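Local atomic coordinates of SusD-like carbohydrate binding protein (Bacteroides vulgatus, PDB entry 3LEW), a protein that probably binds carbohydrate at the bacterial outer membrane for nutrient uptake, as a member of the SusD family. Residues Glu253-His258 against Ala347-Ile352; Gly66-Asn71 against Gly449-Asn454. One frame throughout, in Å; residues are numbered along the deposited sequence.

Both contacts tie distant parts of one chain together, on opposite sides of its centre. Contact 1 is buried, its centre about 11 Å from the centre of the chain, where residues 253-258 meet the start of helix 346-359. Contact 2 lies farther out, its centre about 18 Å from that of the chain, and joins the short helix 68-71 to the loop after strand 440-448. Along the sequence, contact 1 is nested within the loop that contact 2 closes. In space their centres are about 28 Å apart and their nearest atoms about 15 Å. Contact 1 combines a buried carboxylate with an isoleucine pair; contact 2 relies on aromatic and guanidinium packing and a bridging water.

Contact 1. Residues Glu253-His258 against Ala347-Ile352; sequences EWIWGH and AEIYLI
Glu253 reaches the first turn of helix 346-359 and accepts the backbone N-H of Ala347 on OE2, at 3.0 Å from N to OE2. The bond is moderately bent, 149° at the hydrogen, and approaches from above the carboxylate, 46° out of its plane. With CG turned nearly anti to the backbone N (chi1 -152°) and the chain extended beyond it, a glutamate is long enough to span this gap. Ala347 suits a tight place: its CB lies 3.2 Å from OE2 and also packs on Leu372 and Arg376 of helix 365-376. Farther along, the CD1 tip of Ile255 touches CG1 of Ile349 at 3.8 Å; these buried branched chains fill the space between strand and helix, Ile255 also meeting Val204.

Antiparallel pairing with strand 341-345, which leads directly into the helix, positions these groups. A classic beta bulge sets Ile255 and Trp256 together opposite Met344, where the strand bends. Arg345 forms a salt bridge to OE2, while Arg376 and the backbone N of Met237 bind OE1.

Two arginines, two backbone N-H groups and the nearby helix N-terminus would all be expected to stabilise negative charge, so buried Glu253 is likely to remain ionised.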
loop_
_atom_site.group_PDB
_atom_site.type_symbol
_atom_site.label_atom_id
_atom_site.label_comp_id
_atom_site.label_asym_id
_atom_site.label_seq_id
_atom_site.Cartn_x
_atom_site.Cartn_y
_atom_site.Cartn_z
ATOM N N GLU A 253 2.585 -15.322 7.348
ATOM C CA GLU A 253 1.404 -14.582 6.924
ATOM C C GLU A 253 1.694 -13.669 5.735
ATOM O O GLU A 253 0.778 -13.142 5.090
ATOM C CB GLU A 253 0.838 -13.779 8.112
ATOM C CG GLU A 253 -0.659 -13.578 7.961
ATOM C CD GLU A 253 -1.246 -12.486 8.820
ATOM O OE1 GLU A 253 -1.238 -12.612 10.080
ATOM O OE2 GLU A 253 -1.727 -11.484 8.245
ATOM N N TRP A 254 2.963 -13.396 5.468
ATOM C CA TRP A 254 3.321 -12.572 4.312
ATOM C C TRP A 254 3.193 -13.418 3.058
ATOM O O TRP A 254 3.932 -14.373 2.862
ATOM C CB TRP A 254 4.731 -12.012 4.395
ATOM C CG TRP A 254 5.019 -11.018 5.455
ATOM C CD1 TRP A 254 4.458 -10.932 6.720
ATOM C CD2 TRP A 254 6.024 -9.993 5.396
ATOM N NE1 TRP A 254 5.053 -9.904 7.435
ATOM C CE2 TRP A 254 6.023 -9.325 6.655
ATOM C CE3 TRP A 254 6.932 -9.585 4.407
ATOM C CZ2 TRP A 254 6.900 -8.292 6.940
ATOM C CZ3 TRP A 254 7.836 -8.569 4.701
ATOM C CH2 TRP A 254 7.793 -7.918 5.969
ATOM N N ILE A 255 2.275 -13.020 2.194
ATOM C CA ILE A 255 2.105 -13.622 0.879
ATOM C C ILE A 255 3.124 -13.068 -0.106
ATOM O O ILE A 255 3.657 -13.806 -0.925
ATOM C CB ILE A 255 0.689 -13.342 0.365
ATOM C CG1 ILE A 255 -0.330 -14.035 1.290
ATOM C CG2 ILE A 255 0.524 -13.839 -1.061
ATOM C CD1 ILE A 255 -1.784 -13.652 0.984
ATOM N N TRP A 256 3.442 -11.783 0.032
ATOM C CA TRP A 256 4.273 -11.098 -0.924
ATOM C C TRP A 256 5.055 -10.029 -0.218
ATOM O O TRP A 256 4.488 -9.241 0.563
ATOM C CB TRP A 256 3.371 -10.452 -1.992
ATOM C CG TRP A 256 3.980 -10.137 -3.323
ATOM C CD1 TRP A 256 5.018 -10.780 -3.950
ATOM C CD2 TRP A 256 3.457 -9.219 -4.289
ATOM N NE1 TRP A 256 5.199 -10.286 -5.218
ATOM C CE2 TRP A 256 4.281 -9.299 -5.437
ATOM C CE3 TRP A 256 2.411 -8.290 -4.278
ATOM C CZ2 TRP A 256 4.073 -8.495 -6.570
ATOM C CZ3 TRP A 256 2.235 -7.503 -5.384
ATOM C CH2 TRP A 256 3.061 -7.606 -6.506
ATOM N N GLY A 257 6.341 -9.977 -0.508
ATOM C CA GLY A 257 7.176 -8.978 0.077
ATOM C C GLY A 257 8.561 -8.925 -0.532
ATOM O O GLY A 257 8.979 -9.822 -1.268
ATOM N N HIS A 258 9.291 -7.881 -0.204
ATOM C CA HIS A 258 10.616 -7.611 -0.796
ATOM C C HIS A 258 11.721 -7.752 0.270
ATOM O O HIS A 258 11.776 -6.984 1.239
ATOM C CB HIS A 258 10.607 -6.218 -1.430
ATOM C CG HIS A 258 11.892 -5.797 -2.062
ATOM N ND1 HIS A 258 12.463 -6.475 -3.112
ATOM C CD2 HIS A 258 12.697 -4.734 -1.814
ATOM C CE1 HIS A 258 13.585 -5.859 -3.464
ATOM N NE2 HIS A 258 13.740 -4.794 -2.705
ATOM N N ALA A 347 -4.038 -11.554 6.294
ATOM C CA ALA A 347 -5.060 -10.772 6.952
ATOM C C ALA A 347 -5.829 -9.865 5.988
ATOM O O ALA A 347 -7.028 -9.654 6.180
ATOM C CB ALA A 347 -4.460 -9.907 8.116
ATOM N N GLU A 348 -5.147 -9.246 5.026
ATOM C CA GLU A 348 -5.824 -8.440 4.023
ATOM C C GLU A 348 -6.830 -9.259 3.222
ATOM O O GLU A 348 -7.880 -8.737 2.828
ATOM C CB GLU A 348 -4.794 -7.789 3.084
ATOM C CG GLU A 348 -5.438 -6.888 2.016
ATOM C CD GLU A 348 -4.522 -6.520 0.859
ATOM O OE1 GLU A 348 -3.315 -6.787 0.895
ATOM O OE2 GLU A 348 -5.058 -5.969 -0.140
ATOM N N ILE A 349 -6.489 -10.525 2.936
ATOM C CA ILE A 349 -7.384 -11.406 2.162
ATOM C C ILE A 349 -8.630 -11.722 2.964
ATOM O O ILE A 349 -9.721 -11.709 2.408
ATOM C CB ILE A 349 -6.673 -12.695 1.688
ATOM C CG1 ILE A 349 -5.335 -12.370 0.986
ATOM C CG2 ILE A 349 -7.594 -13.520 0.793
ATOM C CD1 ILE A 349 -5.476 -11.340 -0.206
ATOM N N TYR A 350 -8.497 -11.939 4.275
ATOM C CA TYR A 350 -9.693 -12.105 5.122
ATOM C C TYR A 350 -10.580 -10.856 5.040
ATOM O O TYR A 350 -11.794 -10.938 4.927
ATOM C CB TYR A 350 -9.326 -12.291 6.593
ATOM C CG TYR A 350 -8.997 -13.692 7.045
ATOM C CD1 TYR A 350 -7.729 -14.233 6.866
ATOM C CD2 TYR A 350 -9.940 -14.452 7.694
ATOM C CE1 TYR A 350 -7.404 -15.497 7.314
ATOM C CE2 TYR A 350 -9.628 -15.747 8.142
ATOM C CZ TYR A 350 -8.340 -16.249 7.976
ATOM O OH TYR A 350 -8.050 -17.536 8.462
ATOM N N LEU A 351 -9.951 -9.688 5.082
ATOM C CA LEU A 351 -10.706 -8.424 5.039
ATOM C C LEU A 351 -11.351 -8.159 3.666
ATOM O O LEU A 351 -12.476 -7.693 3.614
ATOM C CB LEU A 351 -9.777 -7.272 5.415
ATOM C CG LEU A 351 -9.454 -7.213 6.930
ATOM C CD1 LEU A 351 -8.191 -6.355 7.121
ATOM C CD2 LEU A 351 -10.635 -6.592 7.711
ATOM N N ILE A 352 -10.652 -8.480 2.570
ATOM C CA ILE A 352 -11.220 -8.385 1.220
ATOM C C ILE A 352 -12.435 -9.338 1.065
ATOM O O ILE A 352 -13.463 -8.948 0.537
ATOM C CB ILE A 352 -10.186 -8.722 0.108
ATOM C CG1 ILE A 352 -9.062 -7.652 0.016
ATOM C CG2 ILE A 352 -10.861 -8.887 -1.296
ATOM C CD1 ILE A 352 -7.853 -8.069 -0.740
#

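Contact 2. Residues Gly66-Asn71 against Gly449-Asn454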
loop_
_atom_site.group_PDB
_atom_site.type_symbol
_atom_site.label_atom_id
_atom_site.label_comp_id
_atom_site.label_asym_id
_atom_site.label_seq_id
_atom_site.Cartn_x
_atom_site.Cartn_y
_atom_site.Cartn_z
ATOM N N GLY A 66 11.420 14.033 4.910
ATOM C CA GLY A 66 10.615 12.984 4.310
ATOM C C GLY A 66 9.194 13.325 3.950
ATOM O O GLY A 66 8.942 13.834 2.815
ATOM N N PHE A 67 8.249 12.984 4.833
ATOM C CA PHE A 67 6.832 12.951 4.468
ATOM C C PHE A 67 5.924 13.960 5.133
ATOM O O PHE A 67 4.688 13.833 5.042
ATOM C CB PHE A 67 6.320 11.534 4.697
ATOM C CG PHE A 67 6.865 10.555 3.681
ATOM C CD1 PHE A 67 8.089 9.897 3.897
ATOM C CD2 PHE A 67 6.148 10.279 2.534
ATOM C CE1 PHE A 67 8.598 8.980 2.929
ATOM C CE2 PHE A 67 6.640 9.356 1.621
ATOM C CZ PHE A 67 7.858 8.714 1.824
ATOM N N ARG A 68 6.507 15.003 5.715
ATOM C CA ARG A 68 5.668 16.030 6.390
ATOM C C ARG A 68 4.686 16.685 5.390
ATOM O O ARG A 68 3.538 16.863 5.729
ATOM C CB ARG A 68 6.492 17.107 7.093
ATOM C CG ARG A 68 5.584 18.183 7.825
ATOM C CD ARG A 68 6.346 19.482 8.183
ATOM N NE ARG A 68 6.928 20.090 6.969
ATOM C CZ ARG A 68 6.389 21.073 6.249
ATOM N NH1 ARG A 68 5.234 21.633 6.608
ATOM N NH2 ARG A 68 7.024 21.526 5.172
ATOM N N THR A 69 5.135 17.026 4.179
ATOM C CA THR A 69 4.274 17.688 3.219
ATOM C C THR A 69 3.134 16.753 2.745
ATOM O O THR A 69 2.103 17.227 2.358
ATOM C CB THR A 69 5.020 18.274 2.032
ATOM O OG1 THR A 69 5.708 17.227 1.321
ATOM C CG2 THR A 69 6.049 19.392 2.477
ATOM N N HIS A 70 3.351 15.450 2.766
ATOM C CA HIS A 70 2.325 14.456 2.450
ATOM C C HIS A 70 1.254 14.478 3.516
ATOM O O HIS A 70 0.056 14.446 3.182
ATOM C CB HIS A 70 2.914 13.011 2.275
ATOM C CG HIS A 70 4.083 12.951 1.344
ATOM N ND1 HIS A 70 5.258 13.613 1.616
ATOM C CD2 HIS A 70 4.278 12.311 0.161
ATOM C CE1 HIS A 70 6.121 13.401 0.628
ATOM N NE2 HIS A 70 5.559 12.602 -0.264
ATOM N N ASN A 71 1.657 14.552 4.798
ATOM C CA ASN A 71 0.701 14.630 5.891
ATOM C C ASN A 71 -0.173 15.883 5.754
ATOM O O ASN A 71 -1.333 15.863 6.149
ATOM C CB ASN A 71 1.445 14.553 7.225
ATOM C CG ASN A 71 0.579 14.140 8.416
ATOM O OD1 ASN A 71 0.735 14.722 9.504
ATOM N ND2 ASN A 71 -0.247 13.087 8.268
ATOM N N GLY A 449 -0.549 15.184 19.177
ATOM C CA GLY A 449 -1.412 14.509 18.204
ATOM C C GLY A 449 -1.320 15.097 16.786
ATOM O O GLY A 449 -0.301 15.667 16.390
ATOM N N HIS A 450 -2.404 14.994 16.038
ATOM C CA HIS A 450 -2.431 15.531 14.680
ATOM C C HIS A 450 -2.030 17.004 14.619
ATOM O O HIS A 450 -2.243 17.761 15.578
ATOM C CB HIS A 450 -3.830 15.385 14.083
ATOM C CG HIS A 450 -4.076 14.058 13.421
ATOM N ND1 HIS A 450 -3.303 13.594 12.374
ATOM C CD2 HIS A 450 -5.012 13.095 13.655
ATOM C CE1 HIS A 450 -3.765 12.423 11.987
ATOM N NE2 HIS A 450 -4.806 12.103 12.728
ATOM N N ARG A 451 -1.492 17.398 13.473
ATOM C CA ARG A 451 -1.048 18.762 13.232
ATOM C C ARG A 451 -1.765 19.471 12.085
ATOM O O ARG A 451 -1.794 20.704 12.047
ATOM C CB ARG A 451 0.446 18.724 12.903
ATOM C CG ARG A 451 1.328 18.185 14.073
ATOM C CD ARG A 451 2.712 17.771 13.539
ATOM N NE ARG A 451 3.430 18.932 13.095
ATOM C CZ ARG A 451 4.379 18.986 12.169
ATOM N NH1 ARG A 451 4.809 17.922 11.500
ATOM N NH2 ARG A 451 4.899 20.171 11.905
ATOM N N PHE A 452 -2.279 18.702 11.144
ATOM C CA PHE A 452 -2.845 19.273 9.902
ATOM C C PHE A 452 -4.291 18.906 9.844
ATOM O O PHE A 452 -4.631 17.733 9.657
ATOM C CB PHE A 452 -2.054 18.777 8.710
ATOM C CG PHE A 452 -0.583 19.083 8.822
ATOM C CD1 PHE A 452 -0.135 20.378 8.788
ATOM C CD2 PHE A 452 0.350 18.049 8.955
ATOM C CE1 PHE A 452 1.222 20.666 8.921
ATOM C CE2 PHE A 452 1.683 18.317 9.058
ATOM C CZ PHE A 452 2.132 19.613 9.048
ATOM N N PHE A 453 -5.151 19.890 10.086
ATOM C CA PHE A 453 -6.589 19.628 10.295
ATOM C C PHE A 453 -7.525 19.993 9.111
ATOM O O PHE A 453 -8.754 19.867 9.204
ATOM C CB PHE A 453 -7.045 20.446 11.520
ATOM C CG PHE A 453 -6.317 20.070 12.765
ATOM C CD1 PHE A 453 -6.569 18.861 13.372
ATOM C CD2 PHE A 453 -5.326 20.886 13.273
ATOM C CE1 PHE A 453 -5.863 18.467 14.516
ATOM C CE2 PHE A 453 -4.632 20.495 14.434
ATOM C CZ PHE A 453 -4.914 19.286 15.031
ATOM N N ASN A 454 -6.927 20.488 8.045
ATOM C CA ASN A 454 -7.656 20.879 6.836
ATOM C C ASN A 454 -6.704 20.827 5.672
ATOM O O ASN A 454 -5.517 20.537 5.847
ATOM C CB ASN A 454 -8.228 22.285 7.002
ATOM C CG ASN A 454 -7.212 23.237 7.555
ATOM O OD1 ASN A 454 -7.218 23.523 8.758
ATOM N ND2 ASN A 454 -6.291 23.675 6.718
HETATM O O HOH W 1 -1.501 15.567 11.229
#
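The ring of Phe452 meets OD1 of Asn71 at its edge, with CD2 3.4 Å from that oxygen and the amide and ring planes 80° apart. Slightly positive aromatic C-H groups thus lie beside a carbonyl oxygen. CB of Arg451 lies over the centre of one ring face, and the Arg451 guanidinium in turn has CZ of Phe452 3.8 Å above its own plane. Arg68 adds its aliphatic part: CG approaches CZ of Phe452 obliquely at 3.9 Å. The like charges stand apart, Arg68 NE 5.3 Å from Arg451 NH2; Arg68 NH1 is in a salt bridge with Glu72, and Arg451 NH1 bonds to the carbonyl of Leu61.

Phe67 holds the N-cap position of helix 68-71, and the opposing loop follows strand 440-448 in the SusD family region, so the contact joins regions 378 residues apart. A water bridges them: its oxygen lies 2.9 Å from each of Asn71 OD1, Arg451 N and His450 ND1, donating to the first and accepting from the second. Asn71 CG, roughly anti to the backbone N (chi1 -160°), carries OD1 to ring edge and water; asparagine suits because its amide bonds both ways, ND2 to the carbonyls of Ala54 and Val59, OD1 also to Leu61 N. Replacing Phe452 by an alanine would probably open a gap beside Arg68 and Asn71 and take CZ from over the Arg451 guanidinium. Arg421 NH1 clamps the backbone carbonyls of Asn71 and Phe452.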